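Local coordinates for protein uroporphyrinogen III synthase (Thermus thermophilus, PDB 1WCW) that probably closes the linear tetrapyrrole hydroxymethylbilane into the ring of uroporphyrinogen III, at residues A[37-42]-A[163-168]; A[55-60]-A[81-86]; A[218-223]-A[237-242]. All blocks are in the same frame, centred on the assembly; numbering follows the deposited sequence.

Contact 1: residues A[37-42]-A[163-168]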
ATOM      1  N   PRO A  37      -7.533  13.012  -1.627  1.00  9.34           N
ATOM      2  CA  PRO A  37      -6.410  12.168  -1.197  1.00  9.64           C
ATOM      3  C   PRO A  37      -6.375  12.048   0.312  1.00 10.03           C
ATOM      4  O   PRO A  37      -6.639  13.004   1.046  1.00 12.69           O
ATOM      5  CB  PRO A  37      -5.159  12.888  -1.705  1.00 10.33           C
ATOM      6  CG  PRO A  37      -5.637  14.291  -1.983  1.00 16.37           C
ATOM      7  CD  PRO A  37      -7.095  14.210  -2.382  1.00 10.90           C
ATOM      8  N   VAL A  38      -5.987  10.884   0.796  1.00  9.52           N
ATOM      9  CA  VAL A  38      -5.914  10.656   2.220  1.00 10.09           C
ATOM     10  C   VAL A  38      -4.467  10.431   2.651  1.00 10.86           C
ATOM     11  O   VAL A  38      -4.238  10.185   3.874  1.00 12.70           O
ATOM     12  CB  VAL A  38      -6.768   9.450   2.672  1.00  9.59           C
ATOM     13  CG1 VAL A  38      -8.256   9.686   2.372  1.00 10.25           C
ATOM     14  CG2 VAL A  38      -6.321   8.155   2.027  1.00 10.57           C
ATOM     15  N   GLN A  39      -3.506  10.511   1.746  1.00 11.73           N
ATOM     16  CA  GLN A  39      -2.124  10.270   2.113  1.00 12.96           C
ATOM     17  C   GLN A  39      -1.223  11.312   1.520  1.00 15.88           C
ATOM     18  O   GLN A  39      -1.560  12.019   0.539  1.00 15.55           O
ATOM     19  CB  GLN A  39      -1.638   8.892   1.667  1.00 13.80           C
ATOM     20  CG  GLN A  39      -1.114   8.827   0.261  1.00 20.20           C
ATOM     21  CD  GLN A  39      -1.229   7.396  -0.281  1.00 24.83           C
ATOM     22  OE1 GLN A  39      -2.265   7.015  -0.790  1.00 25.94           O
ATOM     23  NE2 GLN A  39      -0.158   6.617  -0.179  1.00 29.86           N
ATOM     24  N   ALA A  40      -0.052  11.383   2.111  1.00 14.65           N
ATOM     25  CA  ALA A  40       1.014  12.222   1.671  1.00 16.47           C
ATOM     26  C   ALA A  40       2.219  11.245   1.579  1.00 17.87           C
ATOM     27  O   ALA A  40       2.228  10.185   2.235  1.00 17.10           O
ATOM     28  CB  ALA A  40       1.245  13.242   2.684  1.00 18.51           C
ATOM     29  N   THR A  41       3.193  11.523   0.741  1.00 14.04           N
ATOM     30  CA  THR A  41       4.319  10.617   0.651  1.00 17.32           C
ATOM     31  C   THR A  41       5.589  11.471   0.646  1.00 18.09           C
ATOM     32  O   THR A  41       5.629  12.536   0.012  1.00 23.07           O
ATOM     33  CB  THR A  41       4.197   9.757  -0.632  1.00 22.70           C
ATOM     34  OG1 THR A  41       2.922   9.057  -0.637  1.00 24.42           O
ATOM     35  CG2 THR A  41       5.323   8.758  -0.679  1.00 28.27           C
ATOM     36  N   GLU A  42       6.618  11.072   1.396  1.00 16.05           N
ATOM     37  CA  GLU A  42       7.837  11.860   1.383  1.00 19.68           C
ATOM     38  C   GLU A  42       9.022  10.948   1.428  1.00 18.25           C
ATOM     39  O   GLU A  42       9.053   9.915   2.142  1.00 18.91           O
ATOM     40  CB  GLU A  42       7.901  12.816   2.564  1.00 27.25           C
ATOM     41  CG  GLU A  42       7.857  12.136   3.910  1.00 30.62           C
ATOM     42  CD  GLU A  42       8.071  13.061   5.087  1.00 36.32           C
ATOM     43  OE1 GLU A  42       8.316  12.535   6.197  1.00 41.99           O
ATOM     44  OE2 GLU A  42       7.991  14.301   4.902  1.00 43.98           O
ATOM     45  N   TYR A 163      11.356   5.781   2.432  1.00 13.39           N
ATOM     46  CA  TYR A 163      10.309   6.781   2.197  1.00 13.53           C
ATOM     47  C   TYR A 163       9.187   6.488   3.154  1.00 11.11           C
ATOM     48  O   TYR A 163       9.124   5.411   3.783  1.00 12.39           O
ATOM     49  CB  TYR A 163       9.822   6.776   0.753  1.00 15.37           C
ATOM     50  CG  TYR A 163       9.000   5.560   0.344  1.00 13.54           C
ATOM     51  CD1 TYR A 163       9.605   4.366   0.007  1.00 14.87           C
ATOM     52  CD2 TYR A 163       7.636   5.594   0.351  1.00 15.37           C
ATOM     53  CE1 TYR A 163       8.880   3.212  -0.326  1.00 15.52           C
ATOM     54  CE2 TYR A 163       6.881   4.470   0.024  1.00 16.95           C
ATOM     55  CZ  TYR A 163       7.504   3.290  -0.322  1.00 12.33           C
ATOM     56  OH  TYR A 163       6.776   2.164  -0.656  1.00 15.11           O
ATOM     57  N   ARG A 164       8.275   7.440   3.282  1.00 12.98           N
ATOM     58  CA  ARG A 164       7.171   7.285   4.202  1.00 14.29           C
ATOM     59  C   ARG A 164       5.858   7.706   3.599  1.00 14.64           C
ATOM     60  O   ARG A 164       5.739   8.783   3.035  1.00 14.39           O
ATOM     61  CB  ARG A 164       7.331   8.171   5.440  1.00 19.51           C
ATOM     62  CG  ARG A 164       8.468   7.912   6.392  1.00 28.03           C
ATOM     63  CD  ARG A 164       8.446   9.038   7.446  1.00 34.62           C
ATOM     64  NE  ARG A 164       8.564   8.519   8.795  1.00 41.01           N
ATOM     65  CZ  ARG A 164       8.670   9.297   9.856  1.00 45.02           C
ATOM     66  NH1 ARG A 164       8.778   8.760  11.064  1.00 49.48           N
ATOM     67  NH2 ARG A 164       8.657  10.620   9.689  1.00 43.94           N
ATOM     68  N   HIS A 165       4.851   6.875   3.747  1.00 12.45           N
ATOM     69  CA  HIS A 165       3.467   7.268   3.428  1.00 11.62           C
ATOM     70  C   HIS A 165       2.961   7.713   4.776  1.00 12.89           C
ATOM     71  O   HIS A 165       3.151   7.020   5.799  1.00 15.55           O
ATOM     72  CB  HIS A 165       2.613   6.064   2.962  1.00 13.87           C
ATOM     73  CG  HIS A 165       2.874   5.698   1.579  1.00 13.50           C
ATOM     74  ND1 HIS A 165       3.067   4.414   1.124  1.00 16.85           N
ATOM     75  CD2 HIS A 165       3.002   6.492   0.491  1.00 15.68           C
ATOM     76  CE1 HIS A 165       3.301   4.429  -0.172  1.00 13.96           C
ATOM     77  NE2 HIS A 165       3.270   5.683  -0.582  1.00 19.67           N
ATOM     78  N   LEU A 166       2.334   8.876   4.809  1.00 11.61           N
ATOM     79  CA  LEU A 166       1.730   9.388   6.021  1.00 11.37           C
ATOM     80  C   LEU A 166       0.334   9.780   5.734  1.00 12.76           C
ATOM     81  O   LEU A 166      -0.020  10.038   4.598  1.00 13.47           O
ATOM     82  CB  LEU A 166       2.386  10.694   6.390  1.00 14.89           C
ATOM     83  CG  LEU A 166       3.900  10.649   6.604  1.00 21.49           C
ATOM     84  CD1 LEU A 166       4.509  12.056   6.592  1.00 28.07           C
ATOM     85  CD2 LEU A 166       4.135   9.965   7.893  1.00 26.62           C
ATOM     86  N   PRO A 167      -0.507   9.825   6.734  1.00 10.49           N
ATOM     87  CA  PRO A 167      -1.891  10.265   6.478  1.00 10.98           C
ATOM     88  C   PRO A 167      -1.909  11.754   6.159  1.00 11.90           C
ATOM     89  O   PRO A 167      -0.943  12.508   6.490  1.00 14.73           O
ATOM     90  CB  PRO A 167      -2.594   9.999   7.810  1.00 12.87           C
ATOM     91  CG  PRO A 167      -1.453  10.128   8.857  1.00 15.54           C
ATOM     92  CD  PRO A 167      -0.236   9.527   8.152  1.00 14.54           C
ATOM     93  N   ASP A 168      -2.918  12.205   5.430  1.00 12.22           N
ATOM     94  CA  ASP A 168      -3.115  13.669   5.210  1.00 12.85           C
ATOM     95  C   ASP A 168      -4.316  13.903   6.167  1.00 12.88           C
ATOM     96  O   ASP A 168      -5.501  13.766   5.771  1.00 12.68           O
ATOM     97  CB  ASP A 168      -3.512  13.919   3.751  1.00 14.20           C
ATOM     98  CG  ASP A 168      -3.710  15.357   3.459  1.00 19.74           C
ATOM     99  OD1 ASP A 168      -4.084  16.080   4.380  1.00 16.36           O
ATOM    100  OD2 ASP A 168      -3.496  15.744   2.293  1.00 22.96           O
TER
HETATM  101  O   HOH W   1      -5.392  15.493   0.843  1.00 30.84           O
HETATM  102  O   HOH W   2      -2.074  14.592   0.109  1.00 24.70           O

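Contact 2: residues A[55-60]-A[81-86]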
ATOM      1  N   ALA A  55      24.742  -0.808   7.754  1.00 15.72           N
ATOM      2  CA  ALA A  55      24.551  -2.082   8.421  1.00 16.20           C
ATOM      3  C   ALA A  55      24.157  -3.161   7.408  1.00 15.88           C
ATOM      4  O   ALA A  55      24.650  -4.315   7.453  1.00 17.54           O
ATOM      5  CB  ALA A  55      23.503  -1.967   9.530  1.00 17.00           C
ATOM      6  N   LEU A  56      23.208  -2.828   6.511  1.00 13.11           N
ATOM      7  CA  LEU A  56      22.842  -3.796   5.484  1.00 12.86           C
ATOM      8  C   LEU A  56      24.071  -4.185   4.641  1.00 14.51           C
ATOM      9  O   LEU A  56      24.254  -5.363   4.241  1.00 13.94           O
ATOM     10  CB  LEU A  56      21.758  -3.190   4.573  1.00 12.16           C
ATOM     11  CG  LEU A  56      21.364  -3.957   3.356  1.00 10.57           C
ATOM     12  CD1 LEU A  56      20.763  -5.302   3.785  1.00 14.62           C
ATOM     13  CD2 LEU A  56      20.325  -3.129   2.565  1.00 12.80           C
ATOM     14  N   ALA A  57      24.949  -3.207   4.340  1.00 13.25           N
ATOM     15  CA  ALA A  57      26.121  -3.499   3.496  1.00 12.69           C
ATOM     16  C   ALA A  57      27.136  -4.470   4.168  1.00 14.77           C
ATOM     17  O   ALA A  57      28.001  -5.002   3.492  1.00 17.86           O
ATOM     18  CB  ALA A  57      26.828  -2.140   3.115  1.00 15.32           C
ATOM     19  N   GLN A  58      27.004  -4.640   5.466  1.00 16.91           N
ATOM     20  CA  GLN A  58      27.870  -5.569   6.225  1.00 18.85           C
ATOM     21  C   GLN A  58      27.370  -7.014   6.081  1.00 20.18           C
ATOM     22  O   GLN A  58      28.072  -7.941   6.503  1.00 21.35           O
ATOM     23  CB  GLN A  58      27.853  -5.215   7.707  1.00 21.81           C
ATOM     24  CG  GLN A  58      28.319  -3.831   8.010  1.00 29.61           C
ATOM     25  CD  GLN A  58      29.682  -3.600   7.480  1.00 36.84           C
ATOM     26  OE1 GLN A  58      30.627  -4.353   7.769  1.00 42.65           O
ATOM     27  NE2 GLN A  58      29.811  -2.565   6.682  1.00 39.47           N
ATOM     28  N   GLY A  59      26.197  -7.216   5.466  1.00 16.46           N
ATOM     29  CA  GLY A  59      25.652  -8.550   5.285  1.00 16.95           C
ATOM     30  C   GLY A  59      24.504  -8.817   6.270  1.00 14.40           C
ATOM     31  O   GLY A  59      24.504  -8.452   7.465  1.00 16.17           O
ATOM     32  N   VAL A  60      23.485  -9.502   5.726  1.00 12.80           N
ATOM     33  CA  VAL A  60      22.297  -9.918   6.499  1.00 12.55           C
ATOM     34  C   VAL A  60      21.901 -11.331   6.061  1.00 11.12           C
ATOM     35  O   VAL A  60      22.246 -11.782   4.962  1.00 15.17           O
ATOM     36  CB  VAL A  60      21.074  -8.960   6.286  1.00 14.13           C
ATOM     37  CG1 VAL A  60      21.437  -7.555   6.758  1.00 13.13           C
ATOM     38  CG2 VAL A  60      20.641  -8.925   4.835  1.00 12.96           C
ATOM     39  N   LEU A  81      25.560   6.418  -1.278  1.00 10.81           N
ATOM     40  CA  LEU A  81      26.475   6.311  -0.182  1.00 11.15           C
ATOM     41  C   LEU A  81      27.760   5.616  -0.582  1.00 13.57           C
ATOM     42  O   LEU A  81      28.668   5.450   0.235  1.00 17.08           O
ATOM     43  CB  LEU A  81      25.776   5.522   0.966  1.00 12.66           C
ATOM     44  CG  LEU A  81      24.637   6.310   1.587  1.00 12.48           C
ATOM     45  CD1 LEU A  81      23.826   5.409   2.620  1.00 14.85           C
ATOM     46  CD2 LEU A  81      25.162   7.504   2.401  1.00 16.40           C
ATOM     47  N   GLY A  82      27.912   5.157  -1.814  1.00 12.09           N
ATOM     48  CA  GLY A  82      29.129   4.455  -2.153  1.00 15.20           C
ATOM     49  C   GLY A  82      29.230   3.085  -1.518  1.00 15.94           C
ATOM     50  O   GLY A  82      30.334   2.618  -1.222  1.00 18.81           O
ATOM     51  N   LEU A  83      28.097   2.377  -1.383  1.00 15.75           N
ATOM     52  CA  LEU A  83      28.095   1.075  -0.754  1.00 17.41           C
ATOM     53  C   LEU A  83      27.658   0.003  -1.717  1.00 17.79           C
ATOM     54  O   LEU A  83      26.872   0.235  -2.612  1.00 22.01           O
ATOM     55  CB  LEU A  83      27.145   1.102   0.431  1.00 17.76           C
ATOM     56  CG  LEU A  83      27.476   1.991   1.603  1.00 17.89           C
ATOM     57  CD1 LEU A  83      26.288   2.026   2.547  1.00 21.42           C
ATOM     58  CD2 LEU A  83      28.742   1.498   2.319  1.00 20.75           C
ATOM     59  N   ASP A  84      28.198  -1.189  -1.537  1.00 18.15           N
ATOM     60  CA  ASP A  84      27.786  -2.291  -2.338  1.00 18.78           C
ATOM     61  C   ASP A  84      26.684  -3.047  -1.600  1.00 15.87           C
ATOM     62  O   ASP A  84      26.927  -3.682  -0.544  1.00 16.12           O
ATOM     63  CB  ASP A  84      28.968  -3.227  -2.598  1.00 18.66           C
ATOM     64  CG  ASP A  84      28.530  -4.576  -3.088  1.00 24.89           C
ATOM     65  OD1 ASP A  84      27.555  -4.644  -3.870  1.00 25.88           O
ATOM     66  OD2 ASP A  84      29.180  -5.576  -2.712  1.00 36.06           O
ATOM     67  N   LEU A  85      25.462  -2.928  -2.147  1.00 14.77           N
ATOM     68  CA  LEU A  85      24.317  -3.645  -1.558  1.00 13.38           C
ATOM     69  C   LEU A  85      24.006  -4.886  -2.368  1.00 16.25           C
ATOM     70  O   LEU A  85      23.403  -5.829  -1.838  1.00 15.73           O
ATOM     71  CB  LEU A  85      23.102  -2.721  -1.521  1.00 14.43           C
ATOM     72  CG  LEU A  85      23.239  -1.482  -0.649  1.00 11.69           C
ATOM     73  CD1 LEU A  85      21.883  -0.782  -0.618  1.00 12.86           C
ATOM     74  CD2 LEU A  85      23.661  -1.793   0.761  1.00 15.16           C
ATOM     75  N   GLU A  86      24.405  -4.933  -3.622  1.00 16.78           N
ATOM     76  CA  GLU A  86      24.070  -6.115  -4.425  1.00 19.81           C
ATOM     77  C   GLU A  86      24.733  -7.366  -3.907  1.00 18.50           C
ATOM     78  O   GLU A  86      24.110  -8.441  -3.899  1.00 19.13           O
ATOM     79  CB  GLU A  86      24.450  -5.906  -5.910  1.00 22.42           C
ATOM     80  CG  GLU A  86      23.711  -4.730  -6.537  1.00 32.78           C
ATOM     81  CD  GLU A  86      24.060  -4.509  -8.010  1.00 36.47           C
ATOM     82  OE1 GLU A  86      23.686  -5.353  -8.842  1.00 42.42           O
ATOM     83  OE2 GLU A  86      24.710  -3.497  -8.340  1.00 48.74           O
TER
HETATM   84  O   HOH W   3      29.043  -4.481   0.973  1.00 25.43           O

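Contact 3: residues A[218-223]-A[237-242]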
ATOM      1  N   ALA A 218     -18.366   1.683  -1.710  1.00  8.88           N
ATOM      2  CA  ALA A 218     -16.928   1.611  -1.652  1.00  7.76           C
ATOM      3  C   ALA A 218     -16.406   0.769  -2.781  1.00  7.54           C
ATOM      4  O   ALA A 218     -16.928  -0.362  -3.019  1.00  9.38           O
ATOM      5  CB  ALA A 218     -16.500   1.053  -0.328  1.00  9.62           C
ATOM      6  N   LEU A 219     -15.436   1.268  -3.522  1.00  7.83           N
ATOM      7  CA  LEU A 219     -14.865   0.565  -4.652  1.00  7.47           C
ATOM      8  C   LEU A 219     -13.424   0.293  -4.319  1.00  7.84           C
ATOM      9  O   LEU A 219     -12.739   1.167  -3.777  1.00  9.07           O
ATOM     10  CB  LEU A 219     -14.912   1.399  -5.964  1.00  8.34           C
ATOM     11  CG  LEU A 219     -16.253   2.121  -6.174  1.00  8.15           C
ATOM     12  CD1 LEU A 219     -16.174   2.994  -7.410  1.00 10.48           C
ATOM     13  CD2 LEU A 219     -17.387   1.169  -6.293  1.00 10.56           C
ATOM     14  N   ALA A 220     -12.947  -0.924  -4.649  1.00  8.14           N
ATOM     15  CA  ALA A 220     -11.550  -1.280  -4.306  1.00  8.38           C
ATOM     16  C   ALA A 220     -10.769  -1.758  -5.512  1.00  8.26           C
ATOM     17  O   ALA A 220     -11.333  -2.611  -6.229  1.00 10.35           O
ATOM     18  CB  ALA A 220     -11.523  -2.399  -3.220  1.00  9.59           C
ATOM     19  N   VAL A 221      -9.585  -1.254  -5.691  1.00  9.42           N
ATOM     20  CA  VAL A 221      -8.685  -1.793  -6.733  1.00 12.21           C
ATOM     21  C   VAL A 221      -7.757  -2.718  -5.966  1.00 14.66           C
ATOM     22  O   VAL A 221      -6.912  -2.248  -5.171  1.00 18.45           O
ATOM     23  CB  VAL A 221      -7.837  -0.696  -7.369  1.00 12.20           C
ATOM     24  CG1 VAL A 221      -6.833  -1.328  -8.399  1.00 16.16           C
ATOM     25  CG2 VAL A 221      -8.722   0.276  -8.085  1.00 15.59           C
ATOM     26  N   GLY A 222      -7.961  -4.027  -6.156  1.00 14.26           N
ATOM     27  CA  GLY A 222      -7.094  -5.042  -5.552  1.00 15.70           C
ATOM     28  C   GLY A 222      -7.778  -5.791  -4.413  1.00 15.22           C
ATOM     29  O   GLY A 222      -8.560  -5.190  -3.592  1.00 12.46           O
ATOM     30  N   ARG A 223      -7.536  -7.101  -4.313  1.00 14.13           N
ATOM     31  CA  ARG A 223      -8.067  -7.892  -3.240  1.00 12.14           C
ATOM     32  C   ARG A 223      -7.537  -7.451  -1.856  1.00  8.63           C
ATOM     33  O   ARG A 223      -8.267  -7.565  -0.843  1.00 11.68           O
ATOM     34  CB  ARG A 223      -7.716  -9.408  -3.497  1.00 16.11           C
ATOM     35  CG  ARG A 223      -8.749 -10.397  -3.054  1.00 32.80           C
ATOM     36  CD  ARG A 223     -10.025 -10.194  -3.857  1.00 33.12           C
ATOM     37  NE  ARG A 223     -11.150  -9.946  -2.957  1.00 43.00           N
ATOM     38  CZ  ARG A 223     -12.406  -9.863  -3.346  1.00 35.25           C
ATOM     39  NH1 ARG A 223     -13.362  -9.638  -2.471  1.00 42.96           N
ATOM     40  NH2 ARG A 223     -12.706 -10.037  -4.631  1.00 43.06           N
ATOM     41  N   PHE A 237     -18.582  -2.523  -2.681  1.00  9.16           N
ATOM     42  CA  PHE A 237     -19.645  -2.784  -3.611  1.00 10.51           C
ATOM     43  C   PHE A 237     -19.002  -3.438  -4.836  1.00  9.74           C
ATOM     44  O   PHE A 237     -19.632  -4.288  -5.517  1.00 11.32           O
ATOM     45  CB  PHE A 237     -20.297  -1.437  -4.039  1.00 11.09           C
ATOM     46  CG  PHE A 237     -21.374  -1.589  -5.077  1.00 11.30           C
ATOM     47  CD1 PHE A 237     -22.626  -2.043  -4.701  1.00 11.76           C
ATOM     48  CD2 PHE A 237     -21.105  -1.285  -6.412  1.00 12.80           C
ATOM     49  CE1 PHE A 237     -23.632  -2.200  -5.658  1.00 17.33           C
ATOM     50  CE2 PHE A 237     -22.105  -1.442  -7.397  1.00 17.17           C
ATOM     51  CZ  PHE A 237     -23.365  -1.900  -6.995  1.00 15.84           C
ATOM     52  N   TYR A 238     -17.832  -3.028  -5.273  1.00 10.31           N
ATOM     53  CA  TYR A 238     -17.165  -3.565  -6.465  1.00  9.57           C
ATOM     54  C   TYR A 238     -15.665  -3.634  -6.218  1.00 11.00           C
ATOM     55  O   TYR A 238     -15.051  -2.711  -5.646  1.00 10.26           O
ATOM     56  CB  TYR A 238     -17.462  -2.642  -7.628  1.00 10.85           C
ATOM     57  CG  TYR A 238     -16.831  -3.014  -8.921  1.00 12.75           C
ATOM     58  CD1 TYR A 238     -17.359  -4.018  -9.730  1.00 17.19           C
ATOM     59  CD2 TYR A 238     -15.635  -2.452  -9.287  1.00 18.13           C
ATOM     60  CE1 TYR A 238     -16.600  -4.458 -10.902  1.00 16.48           C
ATOM     61  CE2 TYR A 238     -14.919  -2.859 -10.402  1.00 22.08           C
ATOM     62  CZ  TYR A 238     -15.410  -3.863 -11.177  1.00 16.21           C
ATOM     63  OH  TYR A 238     -14.558  -4.217 -12.223  1.00 23.04           O
ATOM     64  N   VAL A 239     -15.044  -4.750  -6.616  1.00 10.15           N
ATOM     65  CA  VAL A 239     -13.613  -4.970  -6.483  1.00 12.50           C
ATOM     66  C   VAL A 239     -13.005  -5.227  -7.869  1.00 11.62           C
ATOM     67  O   VAL A 239     -13.428  -6.196  -8.549  1.00 16.59           O
ATOM     68  CB  VAL A 239     -13.265  -6.129  -5.566  1.00 10.79           C
ATOM     69  CG1 VAL A 239     -11.750  -6.323  -5.444  1.00 13.72           C
ATOM     70  CG2 VAL A 239     -13.893  -5.909  -4.207  1.00 11.18           C
ATOM     71  N   ASP A 240     -12.052  -4.422  -8.269  1.00 14.09           N
ATOM     72  CA  ASP A 240     -11.392  -4.596  -9.581  1.00 15.30           C
ATOM     73  C   ASP A 240     -10.021  -5.239  -9.368  1.00 20.77           C
ATOM     74  O   ASP A 240      -9.254  -4.842  -8.508  1.00 18.90           O
ATOM     75  CB  ASP A 240     -11.178  -3.290 -10.235  1.00 18.04           C
ATOM     76  CG  ASP A 240     -10.817  -3.445 -11.670  1.00 34.15           C
ATOM     77  OD1 ASP A 240     -11.726  -3.571 -12.518  1.00 32.04           O
ATOM     78  OD2 ASP A 240      -9.620  -3.436 -11.914  1.00 25.28           O
ATOM     79  N   GLU A 241      -9.664  -6.182 -10.235  1.00 19.99           N
ATOM     80  CA  GLU A 241      -8.395  -6.845 -10.044  1.00 24.35           C
ATOM     81  C   GLU A 241      -7.439  -6.650 -11.184  1.00 26.13           C
ATOM     82  O   GLU A 241      -6.572  -7.511 -11.415  1.00 31.81           O
ATOM     83  CB  GLU A 241      -8.629  -8.311  -9.814  1.00 26.81           C
ATOM     84  CG  GLU A 241      -9.180  -8.531  -8.440  1.00 30.10           C
ATOM     85  CD  GLU A 241      -9.468  -9.967  -8.174  1.00 39.31           C
ATOM     86  OE1 GLU A 241      -8.504 -10.762  -8.176  1.00 43.59           O
ATOM     87  OE2 GLU A 241     -10.654 -10.310  -7.978  1.00 44.46           O
ATOM     88  N   THR A 242      -7.527  -5.508 -11.842  1.00 22.46           N
ATOM     89  CA  THR A 242      -6.660  -5.213 -12.972  1.00 24.22           C
ATOM     90  C   THR A 242      -5.708  -4.078 -12.769  1.00 30.67           C
ATOM     91  O   THR A 242      -4.797  -3.888 -13.580  1.00 33.85           O
ATOM     92  CB  THR A 242      -7.451  -4.792 -14.240  1.00 27.94           C
ATOM     93  OG1 THR A 242      -7.913  -3.434 -14.102  1.00 26.01           O
ATOM     94  CG2 THR A 242      -8.583  -5.734 -14.529  1.00 24.28           C
TER

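Contact 1: residues A[37-42]-A[163-168]
In His165, CG is anti to the carbonyl carbon (chi1 -78°), while CG of Gln39 stands between its own backbone N and carbonyl carbon (chi1 86°). The two side chains then lie side by side, pointing the same way. Gln39 NE2 lies 3.2 Å above the plane of the His165 imidazole, toward its rim. Amide and ring planes are 80° apart. Tyr163 CE2 meets the opposite face of the imidazole, also near the rim. An alanine in place of His165 would probably open a gap between the Gln39 amide and the Tyr163 ring. The polar ends have further partners: Gln39 OE1 bonds to Gln194 and Tyr163 OH to Thr67.

The backbones pair antiparallel. Ala40 N donates to Leu166 O (2.8 Å), and Leu166 N returns a bond to Ala40 O (2.9 Å). Glu42 and Arg164 repeat this two-way pairing. Such a two-stranded antiparallel connection links the two alpha/beta domains of this family, and here the pair extends from the mixed sheet toward the domain of the parallel sheet.

On the face opposite His165, Glu42 and Arg164 lie alongside, carboxylate and guanidinium nearly coplanar. Their salt bridge is long, 4.0 Å from Glu42 OE1 to Arg164 NH2. Glu42 OE1 also touches Leu166 CD1 (3.9 Å).

At the far end Asp168 N donates to Val38 O (2.9 Å) from above the carbonyl plane. A water donates to both Gln39 O (2.7 Å) and Asp168 OD2 (2.8 Å). Asp168 OD1 accepts from Gly171 N, capping helix 169-181.

Contact 2: residues A[55-60]-A[81-86]
Leu56, in the last turn of helix 50-57, meets Leu85 methyl to methyl. Its CG is anti to the backbone N (chi1 173°), and CD2 reaches Leu85 CD2 at 4.0 Å. The two side chains cross at about a right angle. Leu56 is buried and also touches Ala135 and Leu160 on the strands of the mixed sheet.

Ala57 comes next and points its CB at the segment 81-86. Three groups of that segment meet the methyl. Leu85 CD2 lies 4.0 Å from Ala57 CB. Leu83 CD2 lies 4.2 Å from Ala57 CB, and Asp84 O is 4.0 Å from the same carbon. Leu85 CD2 therefore packs against both Leu56 and Ala57. The polar link is a water, which donates to Ala57 O (2.8 Å) and to Asp84 O (2.7 Å).

Beyond this the segment turns away. Gly59 N donates to Leu56 O (3.0 Å), and Gly59 leaves helical geometry with a positive phi of 104°. A CB there would collide with the carbonyl O of Gln58.

In the partner segment, Gly82 closes helix 68-80 and Asp84 OD1 caps Gly87 N at the start of helix 86-91. Leu83 also rests on Val53 and Arg54. The arrangement is a helix end packed on a helix-to-helix connection of an alpha/beta domain, a connection with a Schellman motif at its start and an aspartate cap at its finish.

Contact 3: residues A[218-223]-A[237-242]
Leu219, Ala220 and Val221 pair in parallel with Tyr238, Val239 and Asp240, the two strands of a beta-alpha-beta unit whose crossover helix is 223-231. Ala220 is bonded on both its polar backbone atoms: Ala220 N donates to Tyr238 O (2.9 Å), and Ala220 O accepts from Asp240 N (2.8 Å). Phe237 N donates to Ala218 O at one end, and Gly222 N to Asp240 O at the other.

On one face Leu219 CD2 packs on Tyr238 CB (4.0 Å). The Asp240 carboxylate shares that face and is held at both oxygens. CG of Asp240 is anti to the backbone N (chi1 -167°). Tyr238 OH donates to the anti lone pair of Asp240 OD1 (2.9 Å), and Ser247 OG also bonds to OD1. Asp240 OD2 receives Thr242 OG1 on its syn lone pair. It also receives Thr242 N from above the carboxylate plane (2.9 Å), which makes an Asx turn. These bonds fix the rotation of the carboxylate.

On the other face Val239 CG1 lies over one face of the Arg223 guanidinium, 3.9 Å from Arg223 NH2. Glu241 OE2 comes in at the guanidinium edge, in plane, for a long salt bridge of 3.9 Å to Arg223 NH2. The carboxylate and guanidinium planes are 89° apart.

Helix 223-231 packs on the face of Ala220 and Val239 through Ala226. Helix 245-260 packs on the other, with Phe252 on Leu219 and Leu248 on Val221. Strand 217-221 continues the parallel sheet toward strand 186-189, and strand 238-240 is one of its two edge strands.

All three contacts are partly buried, but they lie in different parts of the fold. Contact 1 is near the middle of the chain, about 11 Å from its centre, and joins strands that run between the two domains. Contact 2 is the most peripheral, about 26 Å out, and contact 3 lies at the edge of the parallel sheet. Contacts 2 and 3 are on opposite sides of the chain's centre, their centres about 39 Å apart. No two share an element, though strand 39-43 leads into helix 50-57. Contacts 1 and 3 rest on backbone bonds, antiparallel and parallel, each with a long salt bridge. Contact 2 relies on methyl packing and one water.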